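Local coordinates for hydrazine synthase alpha subunit (Candidatus Kuenenia stuttgartiensis, PDB 5C2V), which joins hydroxylamine to ammonia to give hydrazine, the second half-reaction of a heme c enzyme complex that starts from nitric oxide and ammonium, at residues Trp106-Asn109 with Gly114-Gln117; Pro50-Glu55 with Leu336-Tyr341; Val350-Arg355 with Gly359-Asn364. All coordinates share one frame; numbering follows the deposited sequence.

Overall arrangement
All three contacts lie in the N-terminal domain, which includes a six-bladed beta-propeller. Along the chain, 50-55 comes first, then interaction 1, then 336-341, then interaction 3. Interaction 1 is in the antiparallel sheet of strands 76-84, 90-97, 103-109 and 116-117, and interaction 3 in that of 336-342, 348-353, 359-364 and 369-373. Such four-stranded sheets are consistent with propeller blades, each holding a local hairpin. Interaction 2 joins parts far apart in sequence. Interactions 2 and 3 touch, their centres about 13 Å apart, because strands 336-342 and 348-353 are neighbours. The centre of interaction 1 is about 22 Å from that of interaction 2 and about 29 Å from that of interaction 3.

Interaction 1 of 3, residues Trp106-Asn109 with Gly114-Gln117; sequences WEMN and GLRQ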
ATOM      1  N   TRP D 106      20.703  29.936  21.192  1.00 73.82           N
ATOM      2  CA  TRP D 106      21.668  30.494  22.128  1.00 72.83           C
ATOM      3  C   TRP D 106      22.935  29.649  22.126  1.00 79.76           C
ATOM      4  O   TRP D 106      22.944  28.543  21.591  1.00 71.05           O
ATOM      5  CB  TRP D 106      21.084  30.559  23.542  1.00 77.07           C
ATOM      6  CG  TRP D 106      19.759  31.261  23.640  1.00 86.01           C
ATOM      7  CD1 TRP D 106      18.547  30.787  23.228  1.00 79.24           C
ATOM      8  CD2 TRP D 106      19.511  32.551  24.212  1.00 81.86           C
ATOM      9  NE1 TRP D 106      17.563  31.708  23.493  1.00 80.50           N
ATOM     10  CE2 TRP D 106      18.129  32.799  24.098  1.00 79.57           C
ATOM     11  CE3 TRP D 106      20.324  33.523  24.802  1.00 86.05           C
ATOM     12  CZ2 TRP D 106      17.541  33.978  24.554  1.00 90.15           C
ATOM     13  CZ3 TRP D 106      19.738  34.692  25.255  1.00 88.62           C
ATOM     14  CH2 TRP D 106      18.362  34.910  25.127  1.00 93.59           C
ATOM     15  N   GLU D 107      24.005  30.170  22.715  1.00 84.19           N
ATOM     16  CA  GLU D 107      25.208  29.374  22.931  1.00 72.20           C
ATOM     17  C   GLU D 107      25.911  29.802  24.210  1.00 68.32           C
ATOM     18  O   GLU D 107      25.850  30.968  24.603  1.00 66.38           O
ATOM     19  CB  GLU D 107      26.171  29.477  21.743  1.00 76.63           C
ATOM     20  CG  GLU D 107      26.382  30.878  21.193  1.00 88.73           C
ATOM     21  CD  GLU D 107      27.584  30.952  20.266  1.00 98.10           C
ATOM     22  OE1 GLU D 107      28.576  30.240  20.527  1.00 86.24           O
ATOM     23  OE2 GLU D 107      27.543  31.709  19.276  1.00 91.83           O
ATOM     24  N   MET D 108      26.575  28.852  24.862  1.00 58.78           N
ATOM     25  CA  MET D 108      27.296  29.143  26.094  1.00 65.36           C
ATOM     26  C   MET D 108      28.430  28.151  26.321  1.00 75.67           C
ATOM     27  O   MET D 108      28.452  27.073  25.730  1.00 76.53           O
ATOM     28  CB  MET D 108      26.347  29.129  27.294  1.00 78.03           C
ATOM     29  CG  MET D 108      25.932  27.735  27.740  1.00 82.93           C
ATOM     30  SD  MET D 108      25.170  27.712  29.375  1.00 87.06           S
ATOM     31  CE  MET D 108      23.734  28.745  29.102  1.00 68.37           C
ATOM     32  N   ASN D 109      29.371  28.525  27.181  1.00 67.76           N
ATOM     33  CA  ASN D 109      30.491  27.657  27.517  1.00 73.33           C
ATOM     34  C   ASN D 109      30.044  26.448  28.330  1.00 62.40           C
ATOM     35  O   ASN D 109      28.971  26.458  28.934  1.00 73.56           O
ATOM     36  CB  ASN D 109      31.561  28.438  28.281  1.00 81.58           C
ATOM     37  CG  ASN D 109      32.096  29.616  27.494  1.00 82.81           C
ATOM     38  OD1 ASN D 109      32.194  29.565  26.268  1.00 85.79           O
ATOM     39  ND2 ASN D 109      32.446  30.688  28.195  1.00 81.13           N
ATOM     40  N   GLY D 114      29.552  32.744  29.653  1.00 75.46           N
ATOM     41  CA  GLY D 114      29.550  33.167  28.261  1.00 82.37           C
ATOM     42  C   GLY D 114      28.252  32.935  27.510  1.00 81.25           C
ATOM     43  O   GLY D 114      28.244  32.280  26.468  1.00 89.06           O
ATOM     44  N   LEU D 115      27.153  33.472  28.031  1.00 78.56           N
ATOM     45  CA  LEU D 115      25.846  33.302  27.402  1.00 64.12           C
ATOM     46  C   LEU D 115      25.609  34.355  26.317  1.00 63.10           C
ATOM     47  O   LEU D 115      25.642  35.555  26.590  1.00 67.34           O
ATOM     48  CB  LEU D 115      24.740  33.360  28.463  1.00 71.67           C
ATOM     49  CG  LEU D 115      23.309  32.949  28.095  1.00 63.60           C
ATOM     50  CD1 LEU D 115      22.501  34.128  27.566  1.00 62.12           C
ATOM     51  CD2 LEU D 115      23.314  31.807  27.089  1.00 69.15           C
ATOM     52  N   ARG D 116      25.359  33.898  25.092  1.00 75.85           N
ATOM     53  CA  ARG D 116      25.139  34.794  23.958  1.00 80.08           C
ATOM     54  C   ARG D 116      23.882  34.414  23.172  1.00 76.31           C
ATOM     55  O   ARG D 116      23.588  33.232  22.994  1.00 66.73           O
ATOM     56  CB  ARG D 116      26.360  34.790  23.031  1.00 69.77           C
ATOM     57  CG  ARG D 116      26.253  35.753  21.857  1.00 57.63           C
ATOM     58  CD  ARG D 116      27.363  35.533  20.841  1.00 57.67           C
ATOM     59  NE  ARG D 116      27.166  36.348  19.646  1.00 57.22           N
ATOM     60  CZ  ARG D 116      27.867  36.217  18.524  1.00 51.46           C
ATOM     61  NH1 ARG D 116      28.819  35.297  18.439  1.00 44.34           N
ATOM     62  NH2 ARG D 116      27.614  37.004  17.487  1.00 44.61           N
ATOM     63  N   GLN D 117      23.149  35.420  22.700  1.00 74.90           N
ATOM     64  CA  GLN D 117      21.906  35.200  21.962  1.00 73.24           C
ATOM     65  C   GLN D 117      22.109  35.251  20.448  1.00 74.26           C
ATOM     66  O   GLN D 117      22.464  36.291  19.895  1.00 73.61           O
ATOM     67  CB  GLN D 117      20.858  36.234  22.372  1.00 73.07           C
ATOM     68  CG  GLN D 117      19.503  36.033  21.715  1.00 72.92           C
ATOM     69  CD  GLN D 117      18.503  37.103  22.104  1.00 80.44           C
ATOM     70  OE1 GLN D 117      18.728  37.870  23.039  1.00 86.38           O
ATOM     71  NE2 GLN D 117      17.388  37.161  21.382  1.00 71.31           N
TER
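The indole of W106 lies against the Q117 side chain, on the hairpin side these two residues share. Q117 leaves the backbone with CG anti to its own N (chi1 -177°) and runs on extended, which carries it over the six-membered ring. Its CB is 3.5 Å from W106 CZ3. CG comes next, 3.8 Å from the centroid of the W106 six-membered ring and close to the normal, a CH-pi contact over the face. CD passes on to W106 CH2 at 3.7 Å. OE1 also comes near CH2, and NE2 makes a weak hydrogen bond to the T119 carbonyl oxygen. The amide plane is 26° from the ring plane, so the end of the chain follows the indole. L115 CD1 approaches CE3 and CZ3 of the same ring obliquely, while its CD2 meets M108 CE at 3.7 Å.

Strands 103-109 and 116-117 form an antiparallel beta hairpin, the last two strands of a four-stranded sheet in the domain that includes the propeller. W106 and Q117 are a non-hydrogen-bonded pair. E107 and R116 are the hydrogen-bonded pair: E107 N gives to R116 O at 3.1 Å, and R116 N gives to E107 O at 3.0 Å. M108 CA adds a CA-H...O contact to the G114 carbonyl oxygen just past the last bridge, toward the turn.

On the other side of the sheet, the E107 and R116 side chains run alongside each other. Their salt bridge is long, OE2 to NH1 at 3.9 Å. OE2 lies well out of the guanidinium plane, so charge alone acts here. Each has a stronger partner elsewhere: E107 OE1 forms a salt bridge with K90 NZ, and R116 NH2 bonds to the carbonyl oxygens of T192 and L214. W106 NE1 bonds to the G95 carbonyl oxygen.

Interaction 2 of 3, residues Pro50-Glu55 with Leu336-Tyr341; sequences PHYIPE and LYRSPY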
ATOM      1  N   PRO D  50       8.095  17.955  14.285  1.00 70.83           N
ATOM      2  CA  PRO D  50       9.288  18.682  14.735  1.00 64.33           C
ATOM      3  C   PRO D  50       9.005  19.876  15.632  1.00 71.59           C
ATOM      4  O   PRO D  50       9.937  20.384  16.258  1.00 73.80           O
ATOM      5  CB  PRO D  50       9.920  19.150  13.427  1.00 63.57           C
ATOM      6  CG  PRO D  50       8.775  19.344  12.534  1.00 56.06           C
ATOM      7  CD  PRO D  50       7.817  18.231  12.864  1.00 72.05           C
ATOM      8  N   HIS D  51       7.755  20.320  15.715  1.00 69.01           N
ATOM      9  CA  HIS D  51       7.508  21.549  16.441  1.00 68.94           C
ATOM     10  C   HIS D  51       7.408  21.106  17.880  1.00 63.29           C
ATOM     11  O   HIS D  51       6.384  20.605  18.343  1.00 66.51           O
ATOM     12  CB  HIS D  51       6.225  22.226  15.952  1.00 63.21           C
ATOM     13  CG  HIS D  51       5.828  23.441  16.732  1.00 74.74           C
ATOM     14  ND1 HIS D  51       6.452  24.661  16.580  1.00 78.75           N
ATOM     15  CD2 HIS D  51       4.849  23.631  17.647  1.00 74.65           C
ATOM     16  CE1 HIS D  51       5.884  25.546  17.379  1.00 75.46           C
ATOM     17  NE2 HIS D  51       4.909  24.948  18.039  1.00 85.50           N
ATOM     18  N   TYR D  52       8.513  21.329  18.577  1.00 61.14           N
ATOM     19  CA  TYR D  52       8.750  20.724  19.870  1.00 62.70           C
ATOM     20  C   TYR D  52       9.357  21.762  20.792  1.00 58.29           C
ATOM     21  O   TYR D  52      10.490  22.198  20.595  1.00 81.32           O
ATOM     22  CB  TYR D  52       9.662  19.504  19.696  1.00 52.99           C
ATOM     23  CG  TYR D  52      10.120  18.815  20.959  1.00 56.78           C
ATOM     24  CD1 TYR D  52       9.261  17.994  21.679  1.00 58.50           C
ATOM     25  CD2 TYR D  52      11.429  18.941  21.403  1.00 57.17           C
ATOM     26  CE1 TYR D  52       9.686  17.346  22.824  1.00 63.41           C
ATOM     27  CE2 TYR D  52      11.864  18.295  22.545  1.00 66.45           C
ATOM     28  CZ  TYR D  52      10.988  17.500  23.252  1.00 71.65           C
ATOM     29  OH  TYR D  52      11.417  16.857  24.391  1.00 75.48           O
ATOM     30  N   ILE D  53       8.601  22.146  21.811  1.00 67.88           N
ATOM     31  CA  ILE D  53       9.058  23.135  22.769  1.00 53.71           C
ATOM     32  C   ILE D  53       8.743  22.596  24.150  1.00 60.14           C
ATOM     33  O   ILE D  53       7.722  22.942  24.741  1.00 70.21           O
ATOM     34  CB  ILE D  53       8.391  24.512  22.564  1.00 46.25           C
ATOM     35  CG1 ILE D  53       8.427  24.917  21.087  1.00 47.62           C
ATOM     36  CG2 ILE D  53       9.074  25.568  23.420  1.00 69.50           C
ATOM     37  CD1 ILE D  53       7.799  26.264  20.808  1.00 50.06           C
ATOM     38  N   PRO D  54       9.629  21.737  24.665  1.00 52.13           N
ATOM     39  CA  PRO D  54       9.396  21.038  25.929  1.00 58.49           C
ATOM     40  C   PRO D  54       9.420  22.015  27.094  1.00 67.96           C
ATOM     41  O   PRO D  54      10.423  22.128  27.791  1.00 82.41           O
ATOM     42  CB  PRO D  54      10.559  20.044  25.999  1.00 63.97           C
ATOM     43  CG  PRO D  54      11.631  20.660  25.173  1.00 60.72           C
ATOM     44  CD  PRO D  54      10.921  21.370  24.059  1.00 61.34           C
ATOM     45  N   GLU D  55       8.317  22.735  27.267  1.00 66.04           N
ATOM     46  CA  GLU D  55       8.199  23.767  28.290  1.00 71.45           C
ATOM     47  C   GLU D  55       8.568  23.253  29.678  1.00 79.83           C
ATOM     48  O   GLU D  55       8.067  22.220  30.124  1.00 71.69           O
ATOM     49  CB  GLU D  55       6.775  24.330  28.301  1.00 62.89           C
ATOM     50  CG  GLU D  55       6.506  25.339  29.401  1.00 68.96           C
ATOM     51  CD  GLU D  55       5.126  25.959  29.292  1.00 85.20           C
ATOM     52  OE1 GLU D  55       4.651  26.157  28.153  1.00 78.32           O
ATOM     53  OE2 GLU D  55       4.516  26.241  30.344  1.00 88.22           O
ATOM     54  N   LEU D 336      10.479   2.301  24.232  1.00 49.79           N
ATOM     55  CA  LEU D 336      10.550   3.414  23.290  1.00 73.77           C
ATOM     56  C   LEU D 336      11.926   4.078  23.292  1.00 80.37           C
ATOM     57  O   LEU D 336      12.485   4.382  24.349  1.00 63.66           O
ATOM     58  CB  LEU D 336       9.471   4.454  23.606  1.00 65.37           C
ATOM     59  CG  LEU D 336       8.020   4.029  23.366  1.00 78.04           C
ATOM     60  CD1 LEU D 336       7.068   5.179  23.659  1.00 63.21           C
ATOM     61  CD2 LEU D 336       7.836   3.525  21.943  1.00 48.67           C
ATOM     62  N   TYR D 337      12.460   4.302  22.094  1.00 64.67           N
ATOM     63  CA  TYR D 337      13.783   4.896  21.927  1.00 58.87           C
ATOM     64  C   TYR D 337      13.706   6.283  21.300  1.00 62.33           C
ATOM     65  O   TYR D 337      12.812   6.570  20.503  1.00 65.07           O
ATOM     66  CB  TYR D 337      14.670   3.995  21.065  1.00 47.68           C
ATOM     67  CG  TYR D 337      15.075   2.695  21.721  1.00 66.04           C
ATOM     68  CD1 TYR D 337      14.194   1.624  21.791  1.00 67.72           C
ATOM     69  CD2 TYR D 337      16.346   2.534  22.257  1.00 55.10           C
ATOM     70  CE1 TYR D 337      14.564   0.432  22.386  1.00 68.13           C
ATOM     71  CE2 TYR D 337      16.725   1.347  22.854  1.00 63.95           C
ATOM     72  CZ  TYR D 337      15.831   0.299  22.914  1.00 73.70           C
ATOM     73  OH  TYR D 337      16.203  -0.885  23.507  1.00 75.19           O
ATOM     74  N   ARG D 338      14.654   7.140  21.665  1.00 60.87           N
ATOM     75  CA  ARG D 338      14.767   8.468  21.078  1.00 56.48           C
ATOM     76  C   ARG D 338      16.189   9.008  21.232  1.00 63.90           C
ATOM     77  O   ARG D 338      16.948   8.556  22.095  1.00 63.02           O
ATOM     78  CB  ARG D 338      13.761   9.429  21.721  1.00 49.89           C
ATOM     79  CG  ARG D 338      14.082   9.777  23.164  1.00 65.57           C
ATOM     80  CD  ARG D 338      12.926  10.466  23.870  1.00 61.42           C
ATOM     81  NE  ARG D 338      12.588  11.755  23.277  1.00 55.15           N
ATOM     82  CZ  ARG D 338      11.705  12.603  23.797  1.00 60.98           C
ATOM     83  NH1 ARG D 338      11.075  12.298  24.923  1.00 57.20           N
ATOM     84  NH2 ARG D 338      11.455  13.757  23.194  1.00 74.77           N
ATOM     85  N   SER D 339      16.533   9.971  20.381  1.00 66.79           N
ATOM     86  CA  SER D 339      17.807  10.688  20.443  1.00 62.85           C
ATOM     87  C   SER D 339      19.048   9.795  20.530  1.00 65.28           C
ATOM     88  O   SER D 339      19.752   9.812  21.539  1.00 74.53           O
ATOM     89  CB  SER D 339      17.793  11.646  21.635  1.00 69.75           C
ATOM     90  OG  SER D 339      16.642  12.474  21.611  1.00 85.04           O
ATOM     91  N   PRO D 340      19.321   9.012  19.472  1.00 70.48           N
ATOM     92  CA  PRO D 340      20.539   8.194  19.467  1.00 71.65           C
ATOM     93  C   PRO D 340      21.785   9.031  19.186  1.00 73.35           C
ATOM     94  O   PRO D 340      21.714   9.968  18.391  1.00 54.70           O
ATOM     95  CB  PRO D 340      20.278   7.197  18.340  1.00 66.06           C
ATOM     96  CG  PRO D 340      19.413   7.951  17.386  1.00 66.01           C
ATOM     97  CD  PRO D 340      18.548   8.858  18.226  1.00 62.83           C
ATOM     98  N   TYR D 341      22.905   8.706  19.826  1.00 81.15           N
ATOM     99  CA  TYR D 341      24.144   9.445  19.596  1.00 78.27           C
ATOM    100  C   TYR D 341      25.363   8.540  19.423  1.00 60.73           C
ATOM    101  O   TYR D 341      25.999   8.159  20.405  1.00 66.43           O
ATOM    102  CB  TYR D 341      24.402  10.436  20.729  1.00 70.19           C
ATOM    103  CG  TYR D 341      25.242  11.607  20.278  1.00 68.01           C
ATOM    104  CD1 TYR D 341      26.627  11.518  20.240  1.00 71.73           C
ATOM    105  CD2 TYR D 341      24.649  12.791  19.865  1.00 65.28           C
ATOM    106  CE1 TYR D 341      27.397  12.581  19.817  1.00 56.68           C
ATOM    107  CE2 TYR D 341      25.410  13.860  19.440  1.00 63.21           C
ATOM    108  CZ  TYR D 341      26.782  13.748  19.418  1.00 71.86           C
ATOM    109  OH  TYR D 341      27.541  14.811  18.996  1.00 75.39           O
TER
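R338 NH2 comes obliquely to the hydroxyl end of the Y52 ring; the ring and guanidinium planes are 64° apart. One face of the Y52 ring carries P54 CD, 3.5 Å above the ring plane and toward the rim. The contact is consistent with a link between two beta-propeller blades. It joins the loop between strands 31-37 and 58-63, whose sheet also takes in strand 381-387, to strand 336-342, the first strand of another four-stranded antiparallel sheet. P54 sits at the centre of an inverse gamma turn.

The two side chains come from opposite directions. Y52 CG is anti to the backbone N (chi1 175°), and the ring reaches toward the strand. Both polar ends share D44: Y52 OH is hydrogen-bonded to its OD1, and R338 NH1 makes a salt bridge with its OD2. The carboxylate thus bridges tyrosine and arginine. R338 also makes a cation-pi contact with F358, a residue of the calcium site. Both touching residues are buried, and R338 NH2 lies 3.3 Å from Y52 OH and 3.8 Å from Y52 CZ.

Interaction 3 of 3, residues Val350-Arg355 with Gly359-Asn364; sequences VSYAER and GIYWFN
V350 and F363 meet at one end of the apolar centre, and Y352 and Y361 at the other. V350 CG1 lies 3.7 Å from F363 CD1. CG2 of the same valine lies at the edge of the phenyl ring, in its plane. The two tyrosines form a T-shaped pair. The edge of the Y352 ring points at the face of Y361, with centroids 5.5 Å apart and planes at 85°. Y352 CD2 is the edge atom over the Y361 ring. Y352 CB also packs on Y361 CD1 at 3.6 Å. Y361 CG stands anti to its own carbonyl carbon (chi1 -61°), which turns the ring back over the neighbouring strand. Y352 also meets Y337 of the neighbouring strand 336-342.

Strands 348-353 and 359-364 form an antiparallel beta hairpin, the middle pair of a four-stranded sheet in the propeller-containing domain. V350 with Y361 and Y352 with G359 are hydrogen-bonded pairs, and S351 with I360 is the non-hydrogen-bonded pair between them. V350 N gives to Y361 O at 2.9 Å in an almost straight bond. G359 N gives to Y352 O at the same 2.9 Å, but bends (146°) and comes from above the carbonyl plane. S351 CA adds a CA-H...O contact to G359 O at 3.2 Å.

The S351 and I360 side chains lie on the other side of the sheet, where S351 OG bonds to the D382 carbonyl oxygen. At the hairpin end, E354 OE2 and R355 NH2 hydrogen-bond to A41 N and D44 O of the second alpha subunit. The nearest atoms of G359 and a bound calcium ion are about 4 Å apart. F358 and D382 belong to that calcium site, so the backbone ladder and the S351 OG bond probably hold the strand pair in place beside it.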
ATOM      1  N   VAL D 350      21.863   6.320  23.934  1.00 72.98           N
ATOM      2  CA  VAL D 350      20.462   6.379  23.539  1.00 79.51           C
ATOM      3  C   VAL D 350      19.569   6.818  24.691  1.00 70.05           C
ATOM      4  O   VAL D 350      19.875   6.565  25.858  1.00 60.37           O
ATOM      5  CB  VAL D 350      19.966   5.015  23.012  1.00 60.83           C
ATOM      6  CG1 VAL D 350      20.694   4.643  21.729  1.00 76.62           C
ATOM      7  CG2 VAL D 350      20.150   3.934  24.067  1.00 61.35           C
ATOM      8  N   SER D 351      18.473   7.493  24.364  1.00 64.45           N
ATOM      9  CA  SER D 351      17.456   7.778  25.363  1.00 69.99           C
ATOM     10  C   SER D 351      16.383   6.705  25.271  1.00 63.82           C
ATOM     11  O   SER D 351      15.822   6.462  24.206  1.00 60.06           O
ATOM     12  CB  SER D 351      16.860   9.170  25.173  1.00 64.14           C
ATOM     13  OG  SER D 351      15.838   9.412  26.123  1.00 72.52           O
ATOM     14  N   TYR D 352      16.107   6.059  26.394  1.00 60.52           N
ATOM     15  CA  TYR D 352      15.294   4.857  26.395  1.00 61.98           C
ATOM     16  C   TYR D 352      14.293   4.851  27.538  1.00 61.17           C
ATOM     17  O   TYR D 352      14.641   5.133  28.687  1.00 72.35           O
ATOM     18  CB  TYR D 352      16.203   3.628  26.473  1.00 60.69           C
ATOM     19  CG  TYR D 352      15.500   2.310  26.704  1.00 64.44           C
ATOM     20  CD1 TYR D 352      14.736   1.722  25.706  1.00 71.04           C
ATOM     21  CD2 TYR D 352      15.628   1.638  27.913  1.00 67.00           C
ATOM     22  CE1 TYR D 352      14.104   0.511  25.910  1.00 61.86           C
ATOM     23  CE2 TYR D 352      15.001   0.426  28.126  1.00 62.20           C
ATOM     24  CZ  TYR D 352      14.241  -0.133  27.121  1.00 58.14           C
ATOM     25  OH  TYR D 352      13.614  -1.339  27.329  1.00 76.64           O
ATOM     26  N   ALA D 353      13.040   4.561  27.210  1.00 74.33           N
ATOM     27  CA  ALA D 353      12.046   4.288  28.234  1.00 58.44           C
ATOM     28  C   ALA D 353      11.511   2.880  28.037  1.00 57.99           C
ATOM     29  O   ALA D 353      10.758   2.620  27.098  1.00 63.70           O
ATOM     30  CB  ALA D 353      10.923   5.303  28.176  1.00 63.90           C
ATOM     31  N   GLU D 354      11.909   1.973  28.924  1.00 69.86           N
ATOM     32  CA  GLU D 354      11.420   0.603  28.892  1.00 55.77           C
ATOM     33  C   GLU D 354       9.915   0.573  29.059  1.00 77.97           C
ATOM     34  O   GLU D 354       9.158   0.332  28.119  1.00 70.81           O
ATOM     35  CB  GLU D 354      12.086  -0.221  29.997  1.00 53.87           C
ATOM     36  CG  GLU D 354      11.766  -1.704  29.974  1.00 51.27           C
ATOM     37  CD  GLU D 354      12.403  -2.447  31.133  1.00 60.02           C
ATOM     38  OE1 GLU D 354      12.948  -1.779  32.036  1.00 74.79           O
ATOM     39  OE2 GLU D 354      12.365  -3.695  31.138  1.00 65.22           O
ATOM     40  N   ARG D 355       9.502   0.831  30.290  1.00 79.70           N
ATOM     41  CA  ARG D 355       8.103   0.957  30.643  1.00 68.39           C
ATOM     42  C   ARG D 355       7.647   2.404  30.723  1.00 72.10           C
ATOM     43  O   ARG D 355       6.642   2.681  31.350  1.00 81.17           O
ATOM     44  CB  ARG D 355       7.793   0.191  31.924  1.00 73.36           C
ATOM     45  CG  ARG D 355       7.469  -1.261  31.596  1.00 76.31           C
ATOM     46  CD  ARG D 355       6.600  -1.328  30.333  1.00 72.88           C
ATOM     47  NE  ARG D 355       6.589  -2.642  29.693  1.00 66.93           N
ATOM     48  CZ  ARG D 355       7.170  -2.902  28.523  1.00 66.87           C
ATOM     49  NH1 ARG D 355       7.813  -1.941  27.873  1.00 68.69           N
ATOM     50  NH2 ARG D 355       7.111  -4.120  28.005  1.00 67.61           N
ATOM     51  N   GLY D 359      15.382   7.632  30.016  1.00 81.23           N
ATOM     52  CA  GLY D 359      16.669   7.851  30.654  1.00 77.46           C
ATOM     53  C   GLY D 359      17.816   7.660  29.681  1.00 74.56           C
ATOM     54  O   GLY D 359      17.611   7.221  28.554  1.00 74.34           O
ATOM     55  N   ILE D 360      19.028   7.995  30.110  1.00 80.02           N
ATOM     56  CA  ILE D 360      20.198   7.852  29.250  1.00 71.71           C
ATOM     57  C   ILE D 360      20.869   6.497  29.461  1.00 67.80           C
ATOM     58  O   ILE D 360      21.165   6.111  30.592  1.00 70.99           O
ATOM     59  CB  ILE D 360      21.220   8.975  29.499  1.00 57.19           C
ATOM     60  CG1 ILE D 360      20.543  10.342  29.378  1.00 67.78           C
ATOM     61  CG2 ILE D 360      22.381   8.863  28.526  1.00 58.14           C
ATOM     62  CD1 ILE D 360      19.897  10.587  28.031  1.00 54.58           C
ATOM     63  N   TYR D 361      21.100   5.777  28.367  1.00 64.45           N
ATOM     64  CA  TYR D 361      21.669   4.435  28.434  1.00 70.08           C
ATOM     65  C   TYR D 361      22.735   4.206  27.366  1.00 70.46           C
ATOM     66  O   TYR D 361      22.655   4.756  26.265  1.00 61.03           O
ATOM     67  CB  TYR D 361      20.570   3.377  28.283  1.00 84.37           C
ATOM     68  CG  TYR D 361      19.496   3.416  29.350  1.00 80.48           C
ATOM     69  CD1 TYR D 361      18.412   4.276  29.241  1.00 64.92           C
ATOM     70  CD2 TYR D 361      19.560   2.580  30.456  1.00 69.34           C
ATOM     71  CE1 TYR D 361      17.428   4.313  30.212  1.00 63.61           C
ATOM     72  CE2 TYR D 361      18.580   2.608  31.432  1.00 67.36           C
ATOM     73  CZ  TYR D 361      17.516   3.477  31.304  1.00 68.39           C
ATOM     74  OH  TYR D 361      16.538   3.509  32.271  1.00 73.20           O
ATOM     75  N   TRP D 362      23.732   3.391  27.700  1.00 76.32           N
ATOM     76  CA  TRP D 362      24.691   2.907  26.713  1.00 83.21           C
ATOM     77  C   TRP D 362      24.025   1.840  25.859  1.00 85.54           C
ATOM     78  O   TRP D 362      23.446   0.898  26.389  1.00 84.29           O
ATOM     79  CB  TRP D 362      25.942   2.337  27.387  1.00 87.56           C
ATOM     80  CG  TRP D 362      26.863   3.373  27.940  1.00 84.27           C
ATOM     81  CD1 TRP D 362      27.129   3.618  29.255  1.00 78.36           C
ATOM     82  CD2 TRP D 362      27.646   4.310  27.191  1.00 81.35           C
ATOM     83  NE1 TRP D 362      28.029   4.650  29.373  1.00 92.95           N
ATOM     84  CE2 TRP D 362      28.362   5.092  28.119  1.00 77.98           C
ATOM     85  CE3 TRP D 362      27.810   4.563  25.826  1.00 79.48           C
ATOM     86  CZ2 TRP D 362      29.229   6.109  27.726  1.00 84.74           C
ATOM     87  CZ3 TRP D 362      28.670   5.574  25.438  1.00 81.48           C
ATOM     88  CH2 TRP D 362      29.368   6.334  26.384  1.00 82.24           C
ATOM     89  N   PHE D 363      24.098   1.981  24.541  1.00 77.13           N
ATOM     90  CA  PHE D 363      23.435   1.026  23.660  1.00 76.84           C
ATOM     91  C   PHE D 363      24.253  -0.252  23.495  1.00 80.52           C
ATOM     92  O   PHE D 363      25.484  -0.224  23.520  1.00 89.00           O
ATOM     93  CB  PHE D 363      23.163   1.653  22.291  1.00 70.70           C
ATOM     94  CG  PHE D 363      22.223   0.848  21.437  1.00 81.97           C
ATOM     95  CD1 PHE D 363      20.852   0.960  21.600  1.00 86.74           C
ATOM     96  CD2 PHE D 363      22.710  -0.024  20.477  1.00 71.69           C
ATOM     97  CE1 PHE D 363      19.984   0.219  20.819  1.00 73.27           C
ATOM     98  CE2 PHE D 363      21.847  -0.766  19.693  1.00 78.03           C
ATOM     99  CZ  PHE D 363      20.482  -0.644  19.864  1.00 78.85           C
ATOM    100  N   ASN D 364      23.556  -1.372  23.332  1.00 65.22           N
ATOM    101  CA  ASN D 364      24.200  -2.657  23.088  1.00 63.42           C
ATOM    102  C   ASN D 364      23.800  -3.200  21.722  1.00 72.67           C
ATOM    103  O   ASN D 364      22.628  -3.487  21.477  1.00 85.15           O
ATOM    104  CB  ASN D 364      23.841  -3.657  24.190  1.00 69.18           C
ATOM    105  CG  ASN D 364      24.728  -4.893  24.178  1.00 82.20           C
ATOM    106  OD1 ASN D 364      25.114  -5.392  23.120  1.00 78.64           O
ATOM    107  ND2 ASN D 364      25.056  -5.393  25.364  1.00 78.96           N
TER